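Local atomic coordinates of vaginolysin (Gardnerella vaginalis, PDB entry 5IMY), a protein that probably acts as a cholesterol-binding, pore-forming toxin that lyses host cell membranes, as a member of the cholesterol-dependent cytolysin family. Residues A[82-96]-A[104-118]. Sequence-based numbering, arbitrary orientation.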
loop_
_atom_site.group_PDB
_atom_site.type_symbol
_atom_site.label_atom_id
_atom_site.label_comp_id
_atom_site.label_asym_id
_atom_site.label_seq_id
_atom_site.Cartn_x
_atom_site.Cartn_y
_atom_site.Cartn_z
ATOM N N THR A 82 -8.802 -11.893 40.183
ATOM C CA THR A 82 -7.379 -12.075 40.422
ATOM C C THR A 82 -7.147 -12.370 41.896
ATOM O O THR A 82 -8.051 -12.264 42.729
ATOM C CB THR A 82 -6.577 -10.831 40.017
ATOM O OG1 THR A 82 -6.946 -9.728 40.855
ATOM C CG2 THR A 82 -6.842 -10.469 38.566
ATOM N N SER A 83 -5.906 -12.743 42.213
ATOM C CA SER A 83 -5.520 -12.911 43.610
ATOM C C SER A 83 -5.662 -11.608 44.383
ATOM O O SER A 83 -5.967 -11.625 45.582
ATOM C CB SER A 83 -4.082 -13.421 43.694
ATOM O OG SER A 83 -3.655 -13.529 45.040
ATOM N N ALA A 84 -5.457 -10.471 43.716
ATOM C CA ALA A 84 -5.455 -9.183 44.397
ATOM C C ALA A 84 -6.857 -8.715 44.765
ATOM O O ALA A 84 -7.029 -8.055 45.797
ATOM C CB ALA A 84 -4.774 -8.130 43.522
ATOM N N ASN A 85 -7.864 -9.035 43.951
ATOM C CA ASN A 85 -9.218 -8.558 44.191
ATOM C C ASN A 85 -10.181 -9.648 44.644
ATOM O O ASN A 85 -11.332 -9.332 44.965
ATOM C CB ASN A 85 -9.778 -7.881 42.925
ATOM C CG ASN A 85 -9.974 -8.849 41.768
ATOM O OD1 ASN A 85 -10.266 -10.029 41.960
ATOM N ND2 ASN A 85 -9.814 -8.344 40.551
ATOM N N ASP A 86 -9.747 -10.910 44.688
ATOM C CA ASP A 86 -10.634 -11.984 45.121
ATOM C C ASP A 86 -11.230 -11.697 46.493
ATOM O O ASP A 86 -12.329 -12.170 46.802
ATOM C CB ASP A 86 -9.873 -13.313 45.142
ATOM C CG ASP A 86 -10.788 -14.508 45.326
ATOM O OD1 ASP A 86 -11.921 -14.480 44.803
ATOM O OD2 ASP A 86 -10.373 -15.481 45.993
ATOM N N ASP A 87 -10.527 -10.922 47.323
ATOM C CA ASP A 87 -11.033 -10.593 48.653
ATOM C C ASP A 87 -12.362 -9.851 48.587
ATOM O O ASP A 87 -13.217 -10.034 49.461
ATOM C CB ASP A 87 -10.010 -9.747 49.410
ATOM C CG ASP A 87 -8.945 -10.583 50.091
ATOM O OD1 ASP A 87 -9.285 -11.653 50.639
ATOM O OD2 ASP A 87 -7.767 -10.167 50.081
ATOM N N ARG A 88 -12.555 -9.015 47.569
ATOM C CA ARG A 88 -13.704 -8.121 47.503
ATOM C C ARG A 88 -14.654 -8.457 46.363
ATOM O O ARG A 88 -15.553 -7.664 46.068
ATOM C CB ARG A 88 -13.231 -6.674 47.366
ATOM C CG ARG A 88 -12.225 -6.263 48.426
ATOM C CD ARG A 88 -10.888 -5.838 47.840
ATOM N NE ARG A 88 -10.504 -4.521 48.335
ATOM C CZ ARG A 88 -9.252 -4.087 48.439
ATOM N NH1 ARG A 88 -8.234 -4.867 48.096
ATOM N NH2 ARG A 88 -9.020 -2.866 48.901
ATOM N N VAL A 89 -14.479 -9.602 45.714
ATOM C CA VAL A 89 -15.321 -10.005 44.596
ATOM C C VAL A 89 -16.128 -11.211 45.045
ATOM O O VAL A 89 -15.586 -12.309 45.221
ATOM C CB VAL A 89 -14.496 -10.321 43.341
ATOM C CG1 VAL A 89 -15.394 -10.855 42.229
ATOM C CG2 VAL A 89 -13.763 -9.077 42.877
ATOM N N TYR A 90 -17.427 -11.009 45.236
ATOM C CA TYR A 90 -18.336 -12.103 45.521
ATOM C C TYR A 90 -19.721 -11.707 45.044
ATOM O O TYR A 90 -20.033 -10.512 44.985
ATOM C CB TYR A 90 -18.368 -12.453 47.017
ATOM C CG TYR A 90 -18.549 -11.275 47.954
ATOM C CD1 TYR A 90 -19.810 -10.894 48.391
ATOM C CD2 TYR A 90 -17.451 -10.560 48.417
ATOM C CE1 TYR A 90 -19.974 -9.824 49.255
ATOM C CE2 TYR A 90 -17.604 -9.493 49.278
ATOM C CZ TYR A 90 -18.864 -9.128 49.694
ATOM O OH TYR A 90 -19.012 -8.065 50.553
ATOM N N PRO A 91 -20.562 -12.675 44.673
ATOM C CA PRO A 91 -21.952 -12.344 44.339
ATOM C C PRO A 91 -22.617 -11.547 45.449
ATOM O O PRO A 91 -22.653 -11.996 46.598
ATOM C CB PRO A 91 -22.608 -13.720 44.157
ATOM C CG PRO A 91 -21.482 -14.636 43.809
ATOM C CD PRO A 91 -20.277 -14.113 44.525
ATOM N N GLY A 92 -23.124 -10.357 45.128
ATOM C CA GLY A 92 -23.802 -9.524 46.100
ATOM C C GLY A 92 -22.968 -8.415 46.710
ATOM O O GLY A 92 -23.489 -7.663 47.541
ATOM N N ALA A 93 -21.698 -8.291 46.335
ATOM C CA ALA A 93 -20.861 -7.233 46.881
ATOM C C ALA A 93 -21.223 -5.887 46.265
ATOM O O ALA A 93 -21.660 -5.804 45.115
ATOM C CB ALA A 93 -19.383 -7.534 46.629
ATOM N N LEU A 94 -21.037 -4.828 47.049
ATOM C CA LEU A 94 -21.319 -3.463 46.623
ATOM C C LEU A 94 -20.015 -2.702 46.436
ATOM O O LEU A 94 -19.146 -2.728 47.314
ATOM C CB LEU A 94 -22.195 -2.735 47.646
ATOM C CG LEU A 94 -23.644 -3.198 47.800
ATOM C CD1 LEU A 94 -24.281 -2.502 48.988
ATOM C CD2 LEU A 94 -24.436 -2.924 46.533
ATOM N N PHE A 95 -19.884 -2.023 45.297
ATOM C CA PHE A 95 -18.747 -1.157 45.022
ATOM C C PHE A 95 -19.250 0.219 44.616
ATOM O O PHE A 95 -20.441 0.429 44.369
ATOM C CB PHE A 95 -17.858 -1.700 43.895
ATOM C CG PHE A 95 -17.525 -3.156 44.013
ATOM C CD1 PHE A 95 -17.118 -3.701 45.217
ATOM C CD2 PHE A 95 -17.612 -3.977 42.904
ATOM C CE1 PHE A 95 -16.809 -5.045 45.311
ATOM C CE2 PHE A 95 -17.307 -5.317 42.991
ATOM C CZ PHE A 95 -16.905 -5.853 44.196
ATOM N N ARG A 96 -18.317 1.161 44.544
ATOM C CA ARG A 96 -18.536 2.414 43.841
ATOM C C ARG A 96 -17.984 2.296 42.429
ATOM O O ARG A 96 -16.908 1.733 42.214
ATOM C CB ARG A 96 -17.856 3.575 44.567
ATOM C CG ARG A 96 -18.484 3.919 45.899
ATOM C CD ARG A 96 -17.569 4.791 46.738
ATOM N NE ARG A 96 -17.955 4.748 48.146
ATOM C CZ ARG A 96 -17.367 3.998 49.075
ATOM N NH1 ARG A 96 -16.336 3.218 48.771
ATOM N NH2 ARG A 96 -17.811 4.035 50.325
ATOM N N ASN A 104 -9.673 -2.530 38.511
ATOM C CA ASN A 104 -9.906 -3.923 38.884
ATOM C C ASN A 104 -9.489 -4.208 40.324
ATOM O O ASN A 104 -9.142 -5.340 40.667
ATOM C CB ASN A 104 -9.192 -4.884 37.928
ATOM C CG ASN A 104 -9.977 -6.160 37.688
ATOM O OD1 ASN A 104 -11.197 -6.192 37.848
ATOM N ND2 ASN A 104 -9.281 -7.220 37.297
ATOM N N MET A 105 -9.522 -3.185 41.176
ATOM C CA MET A 105 -9.273 -3.332 42.611
ATOM C C MET A 105 -10.411 -2.678 43.382
ATOM O O MET A 105 -10.198 -1.761 44.182
ATOM C CB MET A 105 -7.927 -2.719 42.994
ATOM C CG MET A 105 -6.726 -3.556 42.591
ATOM S SD MET A 105 -6.739 -5.203 43.328
ATOM C CE MET A 105 -6.823 -4.810 45.075
ATOM N N PRO A 106 -11.643 -3.138 43.173
ATOM C CA PRO A 106 -12.789 -2.455 43.776
ATOM C C PRO A 106 -12.742 -2.510 45.294
ATOM O O PRO A 106 -12.271 -3.480 45.892
ATOM C CB PRO A 106 -13.992 -3.227 43.222
ATOM C CG PRO A 106 -13.460 -4.588 42.927
ATOM C CD PRO A 106 -12.035 -4.385 42.493
ATOM N N SER A 107 -13.231 -1.441 45.914
ATOM C CA SER A 107 -13.365 -1.360 47.360
ATOM C C SER A 107 -14.836 -1.475 47.731
ATOM O O SER A 107 -15.704 -0.918 47.052
ATOM C CB SER A 107 -12.789 -0.048 47.899
ATOM O OG SER A 107 -13.460 1.070 47.345
ATOM N N LEU A 108 -15.108 -2.202 48.809
ATOM C CA LEU A 108 -16.480 -2.436 49.226
ATOM C C LEU A 108 -17.099 -1.160 49.788
ATOM O O LEU A 108 -16.407 -0.239 50.232
ATOM C CB LEU A 108 -16.538 -3.541 50.278
ATOM C CG LEU A 108 -15.975 -4.897 49.851
ATOM C CD1 LEU A 108 -15.758 -5.790 51.060
ATOM C CD2 LEU A 108 -16.905 -5.564 48.854
ATOM N N ILE A 109 -18.425 -1.113 49.747
ATOM C CA ILE A 109 -19.201 -0.102 50.455
ATOM C C ILE A 109 -19.662 -0.741 51.753
ATOM O O ILE A 109 -20.484 -1.665 51.745
ATOM C CB ILE A 109 -20.393 0.395 49.626
ATOM C CG1 ILE A 109 -19.913 1.008 48.309
ATOM C CG2 ILE A 109 -21.199 1.423 50.419
ATOM C CD1 ILE A 109 -21.025 1.243 47.311
ATOM N N SER A 110 -19.124 -0.270 52.874
ATOM C CA SER A 110 -19.535 -0.775 54.175
ATOM C C SER A 110 -20.904 -0.203 54.514
ATOM O O SER A 110 -21.092 1.019 54.511
ATOM C CB SER A 110 -18.513 -0.405 55.245
ATOM O OG SER A 110 -17.291 0.008 54.660
ATOM N N ALA A 111 -21.859 -1.081 54.791
ATOM C CA ALA A 111 -23.206 -0.657 55.143
ATOM C C ALA A 111 -23.942 -1.852 55.720
ATOM O O ALA A 111 -23.578 -3.006 55.471
ATOM C CB ALA A 111 -23.961 -0.096 53.935
ATOM N N ASN A 112 -24.972 -1.562 56.503
ATOM C CA ASN A 112 -25.803 -2.625 57.039
ATOM C C ASN A 112 -26.599 -3.253 55.906
ATOM O O ASN A 112 -27.440 -2.590 55.294
ATOM C CB ASN A 112 -26.734 -2.084 58.120
ATOM C CG ASN A 112 -25.986 -1.394 59.241
ATOM O OD1 ASN A 112 -24.831 -1.713 59.518
ATOM N ND2 ASN A 112 -26.643 -0.444 59.895
ATOM N N ARG A 113 -26.332 -4.522 55.626
ATOM C CA ARG A 113 -26.903 -5.215 54.484
ATOM C C ARG A 113 -28.114 -6.050 54.887
ATOM O O ARG A 113 -28.321 -6.374 56.060
ATOM C CB ARG A 113 -25.855 -6.116 53.824
ATOM C CG ARG A 113 -24.705 -5.361 53.181
ATOM C CD ARG A 113 -25.158 -4.608 51.941
ATOM N NE ARG A 113 -25.682 -5.512 50.922
ATOM C CZ ARG A 113 -24.930 -6.210 50.078
ATOM N NH1 ARG A 113 -23.607 -6.115 50.123
ATOM N NH2 ARG A 113 -25.500 -7.008 49.186
ATOM N N ALA A 114 -28.911 -6.399 53.889
ATOM C CA ALA A 114 -30.028 -7.312 54.031
ATOM C C ALA A 114 -29.664 -8.677 53.469
ATOM O O ALA A 114 -28.701 -8.811 52.711
ATOM C CB ALA A 114 -31.258 -6.769 53.297
ATOM N N PRO A 115 -30.406 -9.724 53.827
ATOM C CA PRO A 115 -30.163 -11.028 53.205
ATOM C C PRO A 115 -30.287 -10.939 51.693
ATOM O O PRO A 115 -30.970 -10.066 51.153
ATOM C CB PRO A 115 -31.250 -11.922 53.810
ATOM C CG PRO A 115 -31.587 -11.276 55.107
ATOM C CD PRO A 115 -31.432 -9.800 54.881
ATOM N N ILE A 116 -29.612 -11.859 51.008
ATOM C CA ILE A 116 -29.597 -11.885 49.553
ATOM C C ILE A 116 -29.620 -13.336 49.095
ATOM O O ILE A 116 -29.052 -14.221 49.743
ATOM C CB ILE A 116 -28.369 -11.134 48.989
ATOM C CG1 ILE A 116 -28.449 -11.028 47.468
ATOM C CG2 ILE A 116 -27.070 -11.814 49.415
ATOM C CD1 ILE A 116 -27.723 -9.817 46.925
ATOM N N THR A 117 -30.293 -13.580 47.975
ATOM C CA THR A 117 -30.467 -14.923 47.436
ATOM C C THR A 117 -29.559 -15.115 46.231
ATOM O O THR A 117 -29.605 -14.326 45.281
ATOM C CB THR A 117 -31.925 -15.175 47.041
ATOM O OG1 THR A 117 -32.761 -15.072 48.199
ATOM C CG2 THR A 117 -32.086 -16.563 46.424
ATOM N N LEU A 118 -28.749 -16.164 46.273
ATOM C CA LEU A 118 -27.868 -16.530 45.178
ATOM C C LEU A 118 -28.438 -17.727 44.431
ATOM O O LEU A 118 -29.209 -18.521 44.976
ATOM C CB LEU A 118 -26.469 -16.867 45.693
ATOM C CG LEU A 118 -25.880 -15.884 46.704
ATOM C CD1 LEU A 118 -24.487 -16.327 47.105
ATOM C CD2 LEU A 118 -25.861 -14.473 46.138
HETATM O O HOH W 1 -17.331 2.556 52.668
#
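R113 reaches across to the carbonyl oxygen of G92 with both terminal nitrogens. R113 NH2 makes the main bond, 2.7 Å from G92 O and in the carbonyl plane. R113 NH1 adds a weak one at 3.0 Å to the same G92 O. The R113 chain is bent at chi2 (-70°) and chi3 (-61°), which folds the guanidinium back onto G92 O and L94. R113 NE bonds to F232 O. L94 CD1 lies over one face of this guanidinium. G92 sits in the type II beta turn from Y90 to A93. At the other end N85 ND2 gives a nearly straight bond to N104 O (3.1 Å, 167°). N85 OD1 accepts from T82 N at 3.0 Å. N104 closes helix 99-102 with a Schellman motif. Its OD1 bonds to Y350 OH and its ND2 to S80 O. Both segments belong to the thiol-activated cytolysin region, where strand 94-96 pairs with strand 253-261 in the large antiparallel sheet. I109 N bonds to L94 O at 3.0 Å, from above the carbonyl plane. P106 CB makes a CH-pi contact over the F95 ring centre, 3.6 Å from the centroid. R96 NH2 donates to a water that also bonds S110 OG.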